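Purine nucleoside phosphorylase (Schistosoma mansoni, PDB 6B37) probably catalyses the reversible phosphorolysis of purine nucleosides such as inosine and guanosine, releasing the free base and ribose 1-phosphate. Local coordinates at residues N117-I122 / A239-A244; G192-N197 / G220-P225. One frame throughout, in Å; residues are numbered along the deposited sequence.

Interaction 1 (N117-I122 / A239-A244); sequences NLAGGI and AVSLIA. With CGD (1,3-benzothiazol-2-ol), chain H; DMS (dimethyl sulfoxide), chain D.
Val240 and Asn117 begin a run of parallel pairing, the carbonyl O of Val240 accepting the backbone N of Asn117 at 3.1 Å. At Ser241 the side chain takes over: OG donates to Asn117 OD1 at 2.8 Å, lying in the plane of the amide and on a lone pair. Asn117 can offer that oxygen because CG is folded between the backbone N and the carbonyl carbon (chi1 62°), bringing the amide down beside the partner strand. Leu242 uses both backbone groups, N to Asn117 O (2.9 Å, almost straight at 176°) and O from Ala119 N (3.0 Å), while on the opposite face from Ser241 its CD2 lies alongside CD2 of Leu118 at 3.8 Å. Ile243 turns back to the Asn117 face and rests CG2 against Gly121 N, 3.9 Å away. Ala244 N continues the ladder on Ala119 O (2.9 Å), and its methyl, like the backbone of Ala119 and Gly120, also touches the bound benzothiazole, consistent with a wall of the purine-base pocket. The two short strand segments cross at 54°, a strong twist for parallel neighbours. Beyond them, strand 131-139 flanks the far edge of 239-244, strand 218-220 meets Gly120, and helix 259-283 covers the Leu118 and Leu242 face through Val262, Ala266 and Arg269.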
ATOM      1  N   ASN A 117     -17.282  14.146   5.936  1.00 22.94           N
ATOM      2  CA  ASN A 117     -15.862  14.405   5.708  1.00 20.31           C
ATOM      3  C   ASN A 117     -15.695  15.548   4.702  1.00 23.91           C
ATOM      4  O   ASN A 117     -16.656  15.959   4.044  1.00 21.83           O
ATOM      5  CB  ASN A 117     -15.114  13.144   5.216  1.00 22.53           C
ATOM      6  CG  ASN A 117     -15.611  12.624   3.890  1.00 24.31           C
ATOM      7  OD1 ASN A 117     -15.549  13.328   2.888  1.00 25.47           O
ATOM      8  ND2 ASN A 117     -16.020  11.347   3.846  1.00 27.91           N
ATOM      9  N   LEU A 118     -14.480  16.106   4.648  1.00 23.15           N
ATOM     10  CA  LEU A 118     -14.066  17.039   3.600  1.00 20.76           C
ATOM     11  C   LEU A 118     -13.243  16.298   2.546  1.00 21.71           C
ATOM     12  O   LEU A 118     -12.395  15.461   2.885  1.00 24.10           O
ATOM     13  CB  LEU A 118     -13.271  18.193   4.200  1.00 25.62           C
ATOM     14  CG  LEU A 118     -14.185  19.282   4.769  1.00 34.53           C
ATOM     15  CD1 LEU A 118     -13.528  19.961   5.934  1.00 59.42           C
ATOM     16  CD2 LEU A 118     -14.527  20.275   3.659  1.00 32.23           C
ATOM     17  N   ALA A 119     -13.502  16.577   1.262  1.00 22.33           N
ATOM     18  CA  ALA A 119     -12.901  15.798   0.182  1.00 23.38           C
ATOM     19  C   ALA A 119     -12.595  16.675  -1.027  1.00 23.16           C
ATOM     20  O   ALA A 119     -13.161  17.762  -1.205  1.00 23.27           O
ATOM     21  CB  ALA A 119     -13.811  14.641  -0.236  1.00 21.03           C
ATOM     22  N   GLY A 120     -11.666  16.189  -1.850  1.00 20.03           N
ATOM     23  CA  GLY A 120     -11.373  16.838  -3.137  1.00 22.23           C
ATOM     24  C   GLY A 120     -12.247  16.279  -4.254  1.00 21.88           C
ATOM     25  O   GLY A 120     -12.529  15.077  -4.303  1.00 22.25           O
ATOM     26  N   GLY A 121     -12.653  17.150  -5.175  1.00 22.63           N
ATOM     27  CA  GLY A 121     -13.469  16.710  -6.292  1.00 23.55           C
ATOM     28  C   GLY A 121     -12.625  16.233  -7.464  1.00 23.61           C
ATOM     29  O   GLY A 121     -11.661  16.895  -7.864  1.00 25.22           O
ATOM     30  N   ILE A 122     -13.033  15.099  -8.052  1.00 21.60           N
ATOM     31  CA  ILE A 122     -12.395  14.525  -9.236  1.00 23.54           C
ATOM     32  C   ILE A 122     -13.325  14.586 -10.459  1.00 24.69           C
ATOM     33  O   ILE A 122     -12.936  15.050 -11.539  1.00 29.05           O
ATOM     34  CB  ILE A 122     -11.949  13.067  -8.948  1.00 23.61           C
ATOM     35  CG1 ILE A 122     -10.948  12.984  -7.774  1.00 24.53           C
ATOM     36  CG2 ILE A 122     -11.341  12.419 -10.183  1.00 27.03           C
ATOM     37  CD1 ILE A 122      -9.585  13.674  -8.018  1.00 25.34           C
ATOM     38  N   ALA A 239     -22.687   8.141   4.528  1.00 21.46           N
ATOM     39  CA  ALA A 239     -21.462   8.950   4.495  1.00 19.74           C
ATOM     40  C   ALA A 239     -21.613  10.042   3.443  1.00 25.64           C
ATOM     41  O   ALA A 239     -21.984   9.751   2.299  1.00 24.23           O
ATOM     42  CB  ALA A 239     -20.217   8.092   4.191  1.00 23.09           C
ATOM     43  N   VAL A 240     -21.312  11.294   3.823  1.00 23.21           N
ATOM     44  CA  VAL A 240     -21.489  12.453   2.943  1.00 22.75           C
ATOM     45  C   VAL A 240     -20.178  13.243   2.907  1.00 23.85           C
ATOM     46  O   VAL A 240     -19.615  13.572   3.963  1.00 25.36           O
ATOM     47  CB  VAL A 240     -22.660  13.349   3.397  1.00 25.34           C
ATOM     48  CG1 VAL A 240     -22.825  14.574   2.455  1.00 27.26           C
ATOM     49  CG2 VAL A 240     -23.953  12.549   3.401  1.00 26.62           C
ATOM     50  N   SER A 241     -19.673  13.514   1.699  1.00 22.56           N
ATOM     51  CA  SER A 241     -18.497  14.361   1.482  1.00 23.01           C
ATOM     52  C   SER A 241     -18.910  15.803   1.153  1.00 22.24           C
ATOM     53  O   SER A 241     -19.820  16.033   0.346  1.00 25.73           O
ATOM     54  CB  SER A 241     -17.630  13.865   0.319  1.00 21.43           C
ATOM     55  OG  SER A 241     -16.954  12.657   0.619  1.00 22.89           O
ATOM     56  N   LEU A 242     -18.233  16.773   1.779  1.00 22.46           N
ATOM     57  CA  LEU A 242     -18.294  18.179   1.376  1.00 23.81           C
ATOM     58  C   LEU A 242     -17.082  18.474   0.499  1.00 24.30           C
ATOM     59  O   LEU A 242     -15.944  18.261   0.928  1.00 23.80           O
ATOM     60  CB  LEU A 242     -18.306  19.118   2.589  1.00 25.54           C
ATOM     61  CG  LEU A 242     -18.172  20.609   2.254  1.00 26.43           C
ATOM     62  CD1 LEU A 242     -19.313  21.165   1.350  1.00 26.67           C
ATOM     63  CD2 LEU A 242     -18.136  21.420   3.546  1.00 28.18           C
ATOM     64  N   ILE A 243     -17.325  18.929  -0.728  1.00 23.31           N
ATOM     65  CA  ILE A 243     -16.276  19.113  -1.735  1.00 22.31           C
ATOM     66  C   ILE A 243     -15.607  20.467  -1.517  1.00 24.18           C
ATOM     67  O   ILE A 243     -16.261  21.513  -1.548  1.00 25.95           O
ATOM     68  CB  ILE A 243     -16.852  19.009  -3.162  1.00 27.99           C
ATOM     69  CG1 ILE A 243     -17.525  17.646  -3.387  1.00 27.24           C
ATOM     70  CG2 ILE A 243     -15.781  19.282  -4.229  1.00 26.25           C
ATOM     71  CD1 ILE A 243     -16.626  16.421  -3.055  1.00 24.81           C
ATOM     72  N   ALA A 244     -14.283  20.455  -1.324  1.00 24.28           N
ATOM     73  CA  ALA A 244     -13.555  21.704  -1.096  1.00 26.89           C
ATOM     74  C   ALA A 244     -13.044  22.360  -2.381  1.00 26.11           C
ATOM     75  O   ALA A 244     -12.772  23.564  -2.374  1.00 27.71           O
ATOM     76  CB  ALA A 244     -12.364  21.439  -0.168  1.00 27.53           C
TER
HETATM   77  C4  CGD H 307      -9.946  18.530   0.589  1.00 30.79           C
HETATM   78  C5  CGD H 307      -9.757  17.603   1.334  1.00 31.95           C
HETATM   79  C6  CGD H 307      -8.977  16.378   1.072  1.00 23.84           C
HETATM   80  C3  CGD H 307      -9.578  18.650  -0.403  1.00 28.84           C
HETATM   81  C2  CGD H 307      -8.893  17.883  -0.993  1.00 38.40           C
HETATM   82  C1  CGD H 307      -8.421  16.580  -0.492  1.00 24.07           C
HETATM   83  O   CGD H 307      -6.964  13.256   0.248  1.00 28.13           O
HETATM   84  C   CGD H 307      -7.627  14.465   0.325  1.00 19.06           C
HETATM   85  S   CGD H 307      -8.474  14.995   1.658  1.00 25.74           S
HETATM   86  N   CGD H 307      -7.569  15.355  -0.896  1.00 23.75           N
HETATM   87  S   DMS D 303     -11.889  14.890   7.510  1.00 36.32           S
HETATM   88  O   DMS D 303     -12.774  16.055   7.209  1.00 34.54           O
HETATM   89  C1  DMS D 303     -12.180  14.299   9.164  1.00 32.22           C
HETATM   90  C2  DMS D 303     -12.019  13.550   6.393  1.00 35.43           C

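Interaction 2 (G192-N197 / G220-P225); sequences GVYAFN and GMSTVP. With CGD (1,3-benzothiazol-2-ol), chain H.
Tyr194 and Phe196 both swing their rings away from their own backbone nitrogens (chi1 -179° and 180°), which carries one ring to the backbone of Gly220-Ser222 and the other to the start of the helix at Val224. The Tyr194 hydroxyl accepts the backbone N of Ser222 at 3.2 Å with a fairly straight N-H (162°), and water 1 sits in the ring plane 2.8 Å from the same OH. Gly220 N lies over one face of the Tyr194 ring, and Tyr194 OH comes within 3.1 Å of Gly220 C, a close fit against a residue without a side chain. Phe196 points its edge at Gly220 O and Met221 O, the latter 3.5 Å from CE1, whereas Pro225 reaches the ring with an off-centre CH-pi contact from CD. Val224 fills the angle between the two aromatics, CG2 on Tyr194 and CB on Phe196. The backbone pattern is that of two parallel strand ends: Gly220 N bonds to Ala195 O and Gly220 O receives Asn197 N (2.9 Å), after which the second chain bends through a classic gamma turn at Thr223, with Val224 N on Ser222 O, into helix 224-232. In the phosphorylase fold such loops at strand ends help to build the active site, and here Asn197 and Met221 lie side by side, pointing the same way, and both reach the oxygen of the bound benzothiazol-2-ol. Asn197 ND2 donates to the ligand oxygen at 3.1 Å, while Asn197 OD1 is held by Gly199 N, so the amide's rotation is fixed from both ends. Met221 CG approaches the same ligand oxygen to 3.4 Å, and Phe161 of the second subunit packs against Met221.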
ATOM      1  N   GLY A 192     -21.565   9.555  -5.648  1.00 24.82           N
ATOM      2  CA  GLY A 192     -20.262   9.229  -6.216  1.00 24.54           C
ATOM      3  C   GLY A 192     -19.456   8.212  -5.425  1.00 23.94           C
ATOM      4  O   GLY A 192     -19.803   7.826  -4.300  1.00 23.69           O
ATOM      5  N   VAL A 193     -18.345   7.799  -6.057  1.00 21.92           N
ATOM      6  CA  VAL A 193     -17.374   6.837  -5.524  1.00 22.27           C
ATOM      7  C   VAL A 193     -16.218   7.583  -4.848  1.00 23.18           C
ATOM      8  O   VAL A 193     -15.622   8.486  -5.455  1.00 21.72           O
ATOM      9  CB  VAL A 193     -16.851   5.943  -6.657  1.00 22.40           C
ATOM     10  CG1 VAL A 193     -15.739   5.024  -6.158  1.00 24.09           C
ATOM     11  CG2 VAL A 193     -17.991   5.116  -7.314  1.00 26.94           C
ATOM     12  N   TYR A 194     -15.897   7.190  -3.603  1.00 21.90           N
ATOM     13  CA  TYR A 194     -14.859   7.808  -2.760  1.00 20.10           C
ATOM     14  C   TYR A 194     -13.548   7.015  -2.797  1.00 19.67           C
ATOM     15  O   TYR A 194     -13.528   5.834  -2.437  1.00 19.30           O
ATOM     16  CB  TYR A 194     -15.358   7.886  -1.326  1.00 21.60           C
ATOM     17  CG  TYR A 194     -14.472   8.512  -0.271  1.00 18.86           C
ATOM     18  CD1 TYR A 194     -14.683   9.810   0.155  1.00 18.92           C
ATOM     19  CD2 TYR A 194     -13.501   7.769   0.379  1.00 20.62           C
ATOM     20  CE1 TYR A 194     -13.921  10.375   1.169  1.00 19.44           C
ATOM     21  CE2 TYR A 194     -12.746   8.326   1.389  1.00 19.03           C
ATOM     22  CZ  TYR A 194     -12.946   9.627   1.779  1.00 20.49           C
ATOM     23  OH  TYR A 194     -12.242  10.203   2.806  1.00 21.26           O
ATOM     24  N   ALA A 195     -12.465   7.678  -3.229  1.00 19.57           N
ATOM     25  CA  ALA A 195     -11.120   7.111  -3.172  1.00 18.37           C
ATOM     26  C   ALA A 195     -10.476   7.448  -1.833  1.00 18.77           C
ATOM     27  O   ALA A 195     -10.417   8.614  -1.450  1.00 18.49           O
ATOM     28  CB  ALA A 195     -10.263   7.683  -4.300  1.00 23.00           C
ATOM     29  N   PHE A 196      -9.973   6.434  -1.125  1.00 18.36           N
ATOM     30  CA  PHE A 196      -9.251   6.617   0.142  1.00 17.61           C
ATOM     31  C   PHE A 196      -7.755   6.793  -0.139  1.00 17.68           C
ATOM     32  O   PHE A 196      -7.087   5.833  -0.558  1.00 17.55           O
ATOM     33  CB  PHE A 196      -9.509   5.414   1.049  1.00 17.15           C
ATOM     34  CG  PHE A 196      -8.812   5.457   2.403  1.00 19.07           C
ATOM     35  CD1 PHE A 196      -8.436   6.644   2.994  1.00 20.35           C
ATOM     36  CD2 PHE A 196      -8.609   4.255   3.125  1.00 16.85           C
ATOM     37  CE1 PHE A 196      -7.790   6.677   4.250  1.00 20.35           C
ATOM     38  CE2 PHE A 196      -7.988   4.282   4.365  1.00 16.83           C
ATOM     39  CZ  PHE A 196      -7.589   5.494   4.948  1.00 18.38           C
ATOM     40  N   ASN A 197      -7.276   8.039  -0.014  1.00 18.17           N
ATOM     41  CA  ASN A 197      -5.855   8.418  -0.004  1.00 17.34           C
ATOM     42  C   ASN A 197      -5.362   8.350   1.435  1.00 17.09           C
ATOM     43  O   ASN A 197      -5.827   9.113   2.291  1.00 17.29           O
ATOM     44  CB  ASN A 197      -5.724   9.840  -0.577  1.00 17.68           C
ATOM     45  CG  ASN A 197      -4.355  10.481  -0.332  1.00 18.49           C
ATOM     46  OD1 ASN A 197      -3.338   9.790  -0.216  1.00 20.26           O
ATOM     47  ND2 ASN A 197      -4.322  11.820  -0.275  1.00 19.53           N
ATOM     48  N   GLY A 220     -10.465  11.452  -0.397  1.00 17.48           N
ATOM     49  CA  GLY A 220     -10.305  11.908   0.980  1.00 18.89           C
ATOM     50  C   GLY A 220      -9.389  11.007   1.793  1.00 17.09           C
ATOM     51  O   GLY A 220      -9.004   9.926   1.333  1.00 18.77           O
ATOM     52  N   MET A 221      -9.087  11.427   3.034  1.00 19.55           N
ATOM     53  CA  MET A 221      -8.134  10.711   3.896  1.00 17.17           C
ATOM     54  C   MET A 221      -8.774  10.038   5.108  1.00 19.99           C
ATOM     55  O   MET A 221      -8.058   9.694   6.063  1.00 21.28           O
ATOM     56  CB  MET A 221      -7.029  11.646   4.426  1.00 22.71           C
ATOM     57  CG  MET A 221      -6.238  12.397   3.412  1.00 22.88           C
ATOM     58  SD  MET A 221      -5.162  13.653   4.220  1.00 19.40           S
ATOM     59  CE  MET A 221      -4.682  14.571   2.757  1.00 20.98           C
ATOM     60  N   SER A 222     -10.096   9.873   5.130  1.00 18.90           N
ATOM     61  CA  SER A 222     -10.775   9.320   6.300  1.00 19.70           C
ATOM     62  C   SER A 222     -11.855   8.336   5.825  1.00 18.99           C
ATOM     63  O   SER A 222     -11.867   7.894   4.676  1.00 19.75           O
ATOM     64  CB  SER A 222     -11.386  10.439   7.147  1.00 21.83           C
ATOM     65  OG  SER A 222     -12.514  11.005   6.478  1.00 24.87           O
ATOM     66  N   THR A 223     -12.763   7.999   6.746  1.00 20.11           N
ATOM     67  CA  THR A 223     -14.089   7.430   6.489  1.00 19.73           C
ATOM     68  C   THR A 223     -14.056   5.928   6.142  1.00 20.86           C
ATOM     69  O   THR A 223     -14.735   5.123   6.815  1.00 19.24           O
ATOM     70  CB  THR A 223     -14.820   8.266   5.426  1.00 20.02           C
ATOM     71  OG1 THR A 223     -15.005   9.590   5.951  1.00 20.87           O
ATOM     72  CG2 THR A 223     -16.219   7.695   5.130  1.00 21.62           C
ATOM     73  N   VAL A 224     -13.281   5.503   5.134  1.00 19.16           N
ATOM     74  CA  VAL A 224     -13.286   4.078   4.741  1.00 17.33           C
ATOM     75  C   VAL A 224     -12.923   3.136   5.886  1.00 17.61           C
ATOM     76  O   VAL A 224     -13.562   2.061   6.001  1.00 18.70           O
ATOM     77  CB  VAL A 224     -12.426   3.888   3.475  1.00 18.94           C
ATOM     78  CG1 VAL A 224     -12.138   2.418   3.128  1.00 20.13           C
ATOM     79  CG2 VAL A 224     -13.144   4.547   2.268  1.00 19.36           C
ATOM     80  N   PRO A 225     -11.940   3.424   6.760  1.00 17.66           N
ATOM     81  CA  PRO A 225     -11.670   2.482   7.892  1.00 16.87           C
ATOM     82  C   PRO A 225     -12.879   2.282   8.802  1.00 16.53           C
ATOM     83  O   PRO A 225     -13.207   1.114   9.135  1.00 17.91           O
ATOM     84  CB  PRO A 225     -10.479   3.134   8.612  1.00 19.34           C
ATOM     85  CG  PRO A 225      -9.760   3.894   7.448  1.00 18.81           C
ATOM     86  CD  PRO A 225     -10.909   4.497   6.692  1.00 17.62           C
TER
HETATM   87  C4  CGD H 307      -9.946  18.530   0.589  1.00 30.79           C
HETATM   88  C5  CGD H 307      -9.757  17.603   1.334  1.00 31.95           C
HETATM   89  C6  CGD H 307      -8.977  16.378   1.072  1.00 23.84           C
HETATM   90  C3  CGD H 307      -9.578  18.650  -0.403  1.00 28.84           C
HETATM   91  C2  CGD H 307      -8.893  17.883  -0.993  1.00 38.40           C
HETATM   92  C1  CGD H 307      -8.421  16.580  -0.492  1.00 24.07           C
HETATM   93  O   CGD H 307      -6.964  13.256   0.248  1.00 28.13           O
HETATM   94  C   CGD H 307      -7.627  14.465   0.325  1.00 19.06           C
HETATM   95  S   CGD H 307      -8.474  14.995   1.658  1.00 25.74           S
HETATM   96  N   CGD H 307      -7.569  15.355  -0.896  1.00 23.75           N
HETATM   97  O   HOH W   1     -12.235  12.881   3.619  1.00 31.32           O

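Overall arrangement
Both contacts are buried and reach the same mixed sheet, their centres about 9 Å apart, yet they differ in what carries them. Interaction 1 is chiefly a backbone ladder between central strands, with one serine-asparagine side-chain bond and some aliphatic contacts added; interaction 2 has a single bridge at the end of a strand and relies on aromatic rings fitted against a turn and a helix start. They join directly where Asn117 ND2 probably donates to Thr223 OG1 at 2.9 Å, giving the amide a partner in each contact. Both contacts border the ligand: interaction 1 lays strand backbone and the Ala244 methyl against its benzo-ring carbons, interaction 2 supplies the hydrogen bond to its oxygen and the approach to a neighbouring subunit.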